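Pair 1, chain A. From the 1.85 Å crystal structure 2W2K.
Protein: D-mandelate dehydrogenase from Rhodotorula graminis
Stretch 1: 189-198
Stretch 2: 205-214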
# COMPACT_ATOMS: atom_id res chain seq x y z
N LYS A 189 2.73 -16.47 0.64
CA LYS A 189 3.06 -17.69 -0.11
C LYS A 189 2.40 -17.63 -1.50
O LYS A 189 1.30 -17.08 -1.64
CB LYS A 189 2.55 -18.93 0.63
CG LYS A 189 3.09 -19.10 2.07
CD LYS A 189 2.38 -20.25 2.82
CE LYS A 189 3.00 -20.44 4.21
N LEU A 190 3.03 -18.23 -2.52
CA LEU A 190 2.56 -18.09 -3.92
C LEU A 190 2.05 -19.41 -4.54
O LEU A 190 2.76 -20.41 -4.53
CB LEU A 190 3.66 -17.49 -4.84
CG LEU A 190 3.27 -17.23 -6.32
CD1 LEU A 190 2.22 -16.12 -6.48
CD2 LEU A 190 4.52 -16.91 -7.16
N VAL A 191 0.81 -19.38 -5.05
CA VAL A 191 0.26 -20.44 -5.95
C VAL A 191 -0.15 -19.76 -7.26
O VAL A 191 -0.64 -18.61 -7.22
CB VAL A 191 -0.93 -21.19 -5.30
CG1 VAL A 191 -1.47 -22.31 -6.22
CG2 VAL A 191 -0.49 -21.82 -3.95
N TYR A 192 0.08 -20.41 -8.40
CA TYR A 192 -0.25 -19.78 -9.71
C TYR A 192 -0.89 -20.67 -10.78
O TYR A 192 -0.65 -21.89 -10.82
CB TYR A 192 0.98 -19.05 -10.31
CG TYR A 192 2.01 -19.95 -11.03
CD1 TYR A 192 2.05 -20.02 -12.43
CD2 TYR A 192 2.98 -20.67 -10.31
CE1 TYR A 192 2.99 -20.81 -13.11
CE2 TYR A 192 3.93 -21.50 -10.99
CZ TYR A 192 3.93 -21.55 -12.39
OH TYR A 192 4.85 -22.32 -13.10
N TYR A 193 -1.67 -20.03 -11.65
CA TYR A 193 -2.10 -20.60 -12.94
C TYR A 193 -1.51 -19.75 -14.09
O TYR A 193 -1.60 -18.51 -14.06
CB TYR A 193 -3.64 -20.69 -13.08
CG TYR A 193 -4.03 -21.01 -14.52
CD1 TYR A 193 -4.14 -22.32 -14.96
CD2 TYR A 193 -4.16 -19.98 -15.46
CE1 TYR A 193 -4.40 -22.61 -16.31
CE2 TYR A 193 -4.42 -20.26 -16.80
CZ TYR A 193 -4.56 -21.57 -17.22
OH TYR A 193 -4.80 -21.83 -18.56
N ASP A 194 -0.90 -20.42 -15.08
CA ASP A 194 -0.58 -19.77 -16.38
C ASP A 194 -0.55 -20.75 -17.54
O ASP A 194 -0.38 -21.97 -17.35
CB ASP A 194 0.73 -18.98 -16.34
CG ASP A 194 0.67 -17.71 -17.24
OD1 ASP A 194 -0.34 -17.49 -17.97
OD2 ASP A 194 1.61 -16.90 -17.16
N VAL A 195 -0.71 -20.22 -18.75
CA VAL A 195 -0.69 -21.05 -19.96
C VAL A 195 0.67 -21.74 -20.18
O VAL A 195 0.74 -22.78 -20.83
CB VAL A 195 -1.14 -20.23 -21.20
CG1 VAL A 195 -2.58 -19.78 -21.04
CG2 VAL A 195 -0.24 -19.01 -21.42
N ALA A 196 1.75 -21.18 -19.64
CA ALA A 196 3.08 -21.78 -19.76
C ALA A 196 3.73 -21.90 -18.38
O ALA A 196 3.45 -21.07 -17.51
CB ALA A 196 3.95 -20.96 -20.71
N PRO A 197 4.61 -22.91 -18.17
CA PRO A 197 5.29 -23.00 -16.87
C PRO A 197 6.29 -21.87 -16.67
O PRO A 197 6.89 -21.41 -17.65
CB PRO A 197 6.04 -24.34 -16.96
CG PRO A 197 6.27 -24.55 -18.42
CD PRO A 197 5.03 -24.00 -19.08
N ALA A 198 6.44 -21.42 -15.43
CA ALA A 198 7.46 -20.45 -15.07
C ALA A 198 8.83 -21.08 -15.24
O ALA A 198 9.01 -22.28 -15.00
CB ALA A 198 7.27 -19.98 -13.65
N ALA A 205 12.98 -18.92 -6.90
CA ALA A 205 13.06 -17.62 -6.23
C ALA A 205 11.79 -17.26 -5.44
O ALA A 205 11.87 -16.69 -4.35
CB ALA A 205 13.37 -16.53 -7.24
N LEU A 206 10.63 -17.63 -5.99
CA LEU A 206 9.33 -17.23 -5.41
C LEU A 206 8.68 -18.31 -4.55
O LEU A 206 7.69 -18.06 -3.88
CB LEU A 206 8.35 -16.78 -6.52
CG LEU A 206 8.72 -15.58 -7.41
CD1 LEU A 206 7.68 -15.37 -8.54
CD2 LEU A 206 8.87 -14.29 -6.58
N GLY A 207 9.26 -19.51 -4.56
CA GLY A 207 8.64 -20.68 -3.95
C GLY A 207 7.29 -20.98 -4.59
O GLY A 207 6.34 -21.35 -3.89
N ALA A 208 7.21 -20.83 -5.92
CA ALA A 208 5.93 -20.90 -6.66
C ALA A 208 5.43 -22.33 -6.84
O ALA A 208 6.20 -23.20 -7.27
CB ALA A 208 6.09 -20.21 -8.03
N GLU A 209 4.16 -22.58 -6.48
CA GLU A 209 3.52 -23.88 -6.76
C GLU A 209 2.50 -23.72 -7.91
O GLU A 209 1.59 -22.92 -7.78
CB GLU A 209 2.82 -24.43 -5.51
CG GLU A 209 2.11 -25.77 -5.76
CD GLU A 209 1.18 -26.21 -4.63
OE1 GLU A 209 1.27 -25.68 -3.50
OE2 GLU A 209 0.35 -27.11 -4.88
N ARG A 210 2.68 -24.45 -9.01
CA ARG A 210 1.74 -24.38 -10.15
C ARG A 210 0.52 -25.31 -9.95
O ARG A 210 0.67 -26.47 -9.50
CB ARG A 210 2.47 -24.73 -11.47
CG ARG A 210 1.71 -24.36 -12.78
CD ARG A 210 2.44 -24.87 -14.06
NE ARG A 210 1.81 -24.33 -15.27
CZ ARG A 210 2.03 -24.75 -16.52
NH1 ARG A 210 2.87 -25.75 -16.77
NH2 ARG A 210 1.38 -24.16 -17.52
N VAL A 211 -0.66 -24.82 -10.29
CA VAL A 211 -1.86 -25.69 -10.42
C VAL A 211 -2.36 -25.76 -11.86
O VAL A 211 -1.97 -24.93 -12.69
CB VAL A 211 -3.01 -25.30 -9.40
CG1 VAL A 211 -2.53 -25.46 -7.95
CG2 VAL A 211 -3.54 -23.88 -9.66
N ASP A 212 -3.22 -26.74 -12.17
CA ASP A 212 -3.63 -27.00 -13.57
C ASP A 212 -4.84 -26.22 -14.08
O ASP A 212 -4.99 -26.04 -15.31
CB ASP A 212 -3.88 -28.50 -13.81
CG ASP A 212 -2.66 -29.36 -13.47
OD1 ASP A 212 -1.52 -28.98 -13.83
OD2 ASP A 212 -2.85 -30.42 -12.83
N SER A 213 -5.71 -25.77 -13.17
CA SER A 213 -6.96 -25.10 -13.56
C SER A 213 -7.29 -23.84 -12.73
O SER A 213 -6.79 -23.65 -11.61
CB SER A 213 -8.12 -26.09 -13.46
OG SER A 213 -8.53 -26.27 -12.11
N LEU A 214 -8.17 -23.00 -13.27
CA LEU A 214 -8.62 -21.77 -12.57
C LEU A 214 -9.47 -22.05 -11.31
O LEU A 214 -9.38 -21.31 -10.32
CB LEU A 214 -9.40 -20.85 -13.52
CG LEU A 214 -8.60 -20.18 -14.64
CD1 LEU A 214 -9.51 -19.74 -15.76
CD2 LEU A 214 -7.77 -19.00 -14.08
O HOH W 1 5.82 -19.02 -1.92
O HOH W 2 3.48 -21.79 -2.34
O HOH W 3 -0.85 -23.53 -14.83

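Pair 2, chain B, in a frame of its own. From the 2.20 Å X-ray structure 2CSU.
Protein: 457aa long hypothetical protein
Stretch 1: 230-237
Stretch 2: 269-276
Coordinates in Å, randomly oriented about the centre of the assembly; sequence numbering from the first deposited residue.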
# COMPACT_ATOMS: atom_id res chain seq x y z
N LYS B 230 -13.61 -15.84 18.19
CA LYS B 230 -12.94 -15.27 17.03
C LYS B 230 -12.12 -14.04 17.40
O LYS B 230 -12.32 -13.42 18.44
CB LYS B 230 -13.99 -14.90 15.98
CG LYS B 230 -15.42 -15.04 16.51
CD LYS B 230 -16.43 -14.25 15.66
CE LYS B 230 -17.65 -15.09 15.28
NZ LYS B 230 -18.53 -14.30 14.42
N PRO B 231 -11.09 -13.77 16.59
CA PRO B 231 -10.12 -12.71 16.84
C PRO B 231 -10.60 -11.26 16.71
O PRO B 231 -11.52 -10.93 15.95
CB PRO B 231 -8.97 -13.05 15.89
CG PRO B 231 -9.64 -13.69 14.76
CD PRO B 231 -10.66 -14.59 15.44
N ILE B 232 -9.95 -10.41 17.49
CA ILE B 232 -10.23 -8.99 17.51
C ILE B 232 -8.89 -8.29 17.32
O ILE B 232 -7.93 -8.56 18.04
CB ILE B 232 -10.86 -8.59 18.86
CG1 ILE B 232 -12.21 -9.30 19.03
CG2 ILE B 232 -11.00 -7.08 18.95
CD1 ILE B 232 -12.87 -9.12 20.38
N ILE B 233 -8.82 -7.40 16.32
CA ILE B 233 -7.60 -6.65 16.02
C ILE B 233 -7.88 -5.16 16.24
O ILE B 233 -8.76 -4.59 15.60
CB ILE B 233 -7.15 -6.85 14.54
CG1 ILE B 233 -6.91 -8.33 14.23
CG2 ILE B 233 -5.84 -6.12 14.30
CD1 ILE B 233 -8.13 -9.20 14.31
N ALA B 234 -7.12 -4.55 17.15
CA ALA B 234 -7.29 -3.13 17.47
C ALA B 234 -6.13 -2.23 17.10
O ALA B 234 -4.97 -2.53 17.39
CB ALA B 234 -7.60 -2.96 18.96
N LEU B 235 -6.45 -1.12 16.44
CA LEU B 235 -5.48 -0.11 16.05
C LEU B 235 -5.82 1.04 16.99
O LEU B 235 -6.88 1.66 16.87
CB LEU B 235 -5.68 0.31 14.58
CG LEU B 235 -4.92 1.57 14.10
CD1 LEU B 235 -3.41 1.39 14.33
CD2 LEU B 235 -5.22 1.84 12.63
N LYS B 236 -4.95 1.30 17.96
CA LYS B 236 -5.16 2.36 18.94
C LYS B 236 -4.38 3.62 18.59
O LYS B 236 -3.17 3.61 18.41
CB LYS B 236 -4.73 1.85 20.32
CG LYS B 236 -4.75 2.95 21.38
CD LYS B 236 -6.17 3.22 21.90
CE LYS B 236 -6.19 4.28 23.02
NZ LYS B 236 -6.06 5.62 22.44
N ALA B 237 -5.13 4.72 18.44
CA ALA B 237 -4.49 5.99 18.09
C ALA B 237 -4.00 6.73 19.34
O ALA B 237 -4.65 6.75 20.38
CB ALA B 237 -5.50 6.85 17.34
N GLY B 269 -6.57 -11.05 25.02
CA GLY B 269 -6.51 -11.82 23.79
C GLY B 269 -6.62 -10.99 22.53
O GLY B 269 -6.69 -11.53 21.43
N VAL B 270 -6.63 -9.67 22.70
CA VAL B 270 -6.74 -8.72 21.59
C VAL B 270 -5.40 -8.50 20.90
O VAL B 270 -4.40 -8.16 21.53
CB VAL B 270 -7.26 -7.34 22.08
CG1 VAL B 270 -7.32 -6.36 20.91
CG2 VAL B 270 -8.64 -7.51 22.71
N LEU B 271 -5.39 -8.69 19.59
CA LEU B 271 -4.18 -8.53 18.80
C LEU B 271 -4.07 -7.05 18.45
O LEU B 271 -5.06 -6.41 18.11
CB LEU B 271 -4.25 -9.40 17.53
CG LEU B 271 -4.78 -10.82 17.78
CD1 LEU B 271 -4.83 -11.61 16.49
CD2 LEU B 271 -3.90 -11.52 18.82
N VAL B 272 -2.86 -6.52 18.54
CA VAL B 272 -2.67 -5.11 18.26
C VAL B 272 -2.00 -4.83 16.93
O VAL B 272 -1.07 -5.50 16.53
CB VAL B 272 -1.84 -4.42 19.40
CG1 VAL B 272 -1.47 -3.00 18.99
CG2 VAL B 272 -2.66 -4.41 20.69
N ALA B 273 -2.50 -3.81 16.24
CA ALA B 273 -1.95 -3.40 14.96
C ALA B 273 -1.45 -1.98 15.20
O ALA B 273 -2.03 -1.25 16.00
CB ALA B 273 -3.04 -3.42 13.87
N ASN B 274 -0.38 -1.59 14.52
CA ASN B 274 0.14 -0.24 14.69
C ASN B 274 -0.12 0.62 13.47
O ASN B 274 0.18 1.81 13.49
CB ASN B 274 1.63 -0.28 15.00
CG ASN B 274 1.96 -1.30 16.07
OD1 ASN B 274 1.49 -1.21 17.21
ND2 ASN B 274 2.77 -2.29 15.70
N THR B 275 -0.66 0.01 12.41
CA THR B 275 -1.01 0.76 11.20
C THR B 275 -2.32 0.22 10.62
O THR B 275 -2.79 -0.86 10.99
CB THR B 275 0.05 0.65 10.08
OG1 THR B 275 0.00 -0.65 9.49
CG2 THR B 275 1.47 0.93 10.61
N ILE B 276 -2.89 0.99 9.71
CA ILE B 276 -4.12 0.62 9.04
C ILE B 276 -3.88 -0.73 8.36
O ILE B 276 -4.58 -1.71 8.63
CB ILE B 276 -4.50 1.70 8.00
CG1 ILE B 276 -4.94 2.97 8.73
CG2 ILE B 276 -5.63 1.21 7.08
CD1 ILE B 276 -4.95 4.24 7.84
O HOH W 4 -7.80 -11.64 19.13
O HOH W 5 -2.18 0.26 18.33

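Pair 1 and pair 2 share one design: a helix gives way to a glycine, a short strand runs parallel to its neighbour, and a new helix begins a few residues later. Fourteen central residues superpose with an RMSD of 0.8 Å. Three matched backbone hydrogen bonds fix the register. In pair 1, Glu A209 N donates to Leu A190 O (3.2 Å), Tyr A192 N to Glu A209 O (3.0 Å) and Val A211 N to Tyr A192 O (3.0 Å); in pair 2, Leu B271 N donates to Ile B232 O (3.0 Å), Ala B234 N to Leu B271 O (2.9 Å) and Ala B273 N to Ala B234 O (3.0 Å). The matched glycines, Gly A207 and Gly B269, have positive phi, which suits a residue without a side chain.

Leu A190 matches Ile B232, and Ala A208 matches Val B270. Leu A190, branched at CG, sets its CD2 3.8 Å from CB of the small Ala A208; in pair 2 the larger Val B270 contributes more, its CG1 lying 4.2 Å from CG2 of Ile B232, which branches at CB.

On the face carrying Val A191 and Ile B233, beta-branched side chains, well suited to strands, meet the matched Val A211 and Ala B273. Val A191 CG1 touches Val A211 CG1 at 3.7 Å, while Ile B233 CG2 reaches Ala B273 CB at 3.9 Å. Their bridge partners differ with their surroundings: Glu A209 is exposed, and its carboxylate finds hydrogen bonds elsewhere in the structure, whereas Leu B271 is buried and suitably apolar.

The sharpest contrast is on the other face. Tyr A192 lays its ring beneath the aliphatic part of Arg A210, whose CG stands 4.0 Å from the ring centroid, over the face. Arginine suits this exposed place because its chain packs on the ring while its guanidinium goes on to polar partners: Arg A210 NH2 donates to Asp A194 O (2.8 Å), and Arg A210 NE to a water (NE to water O, 2.8 Å) that also bonds Val A211 O. At the matched sites, buried Ala B234 and Val B272 need far less room; Ala B234 CB packs against Val B270 CG1 at 3.9 Å, as Tyr A192 CE2 does against Ala A208 CB at 3.9 Å; pair 2 simply has no counterpart to the arginine on the ring.

Finally, Tyr A193 matches Leu B235, both with chi1 t, and each covers the turn into the second helix. The broad tyrosine ring, partly exposed, brings Tyr A193 CE1 to 3.6 Å from Asp A212 O and Tyr A193 CD2 to 4.0 Å from Leu A214 CD2. The buried leucine is more compact: Leu B235 CD1 lies 3.5 Å from Asn B274 C, and Leu B235 CD2 4.1 Å from Ile B276 CG1.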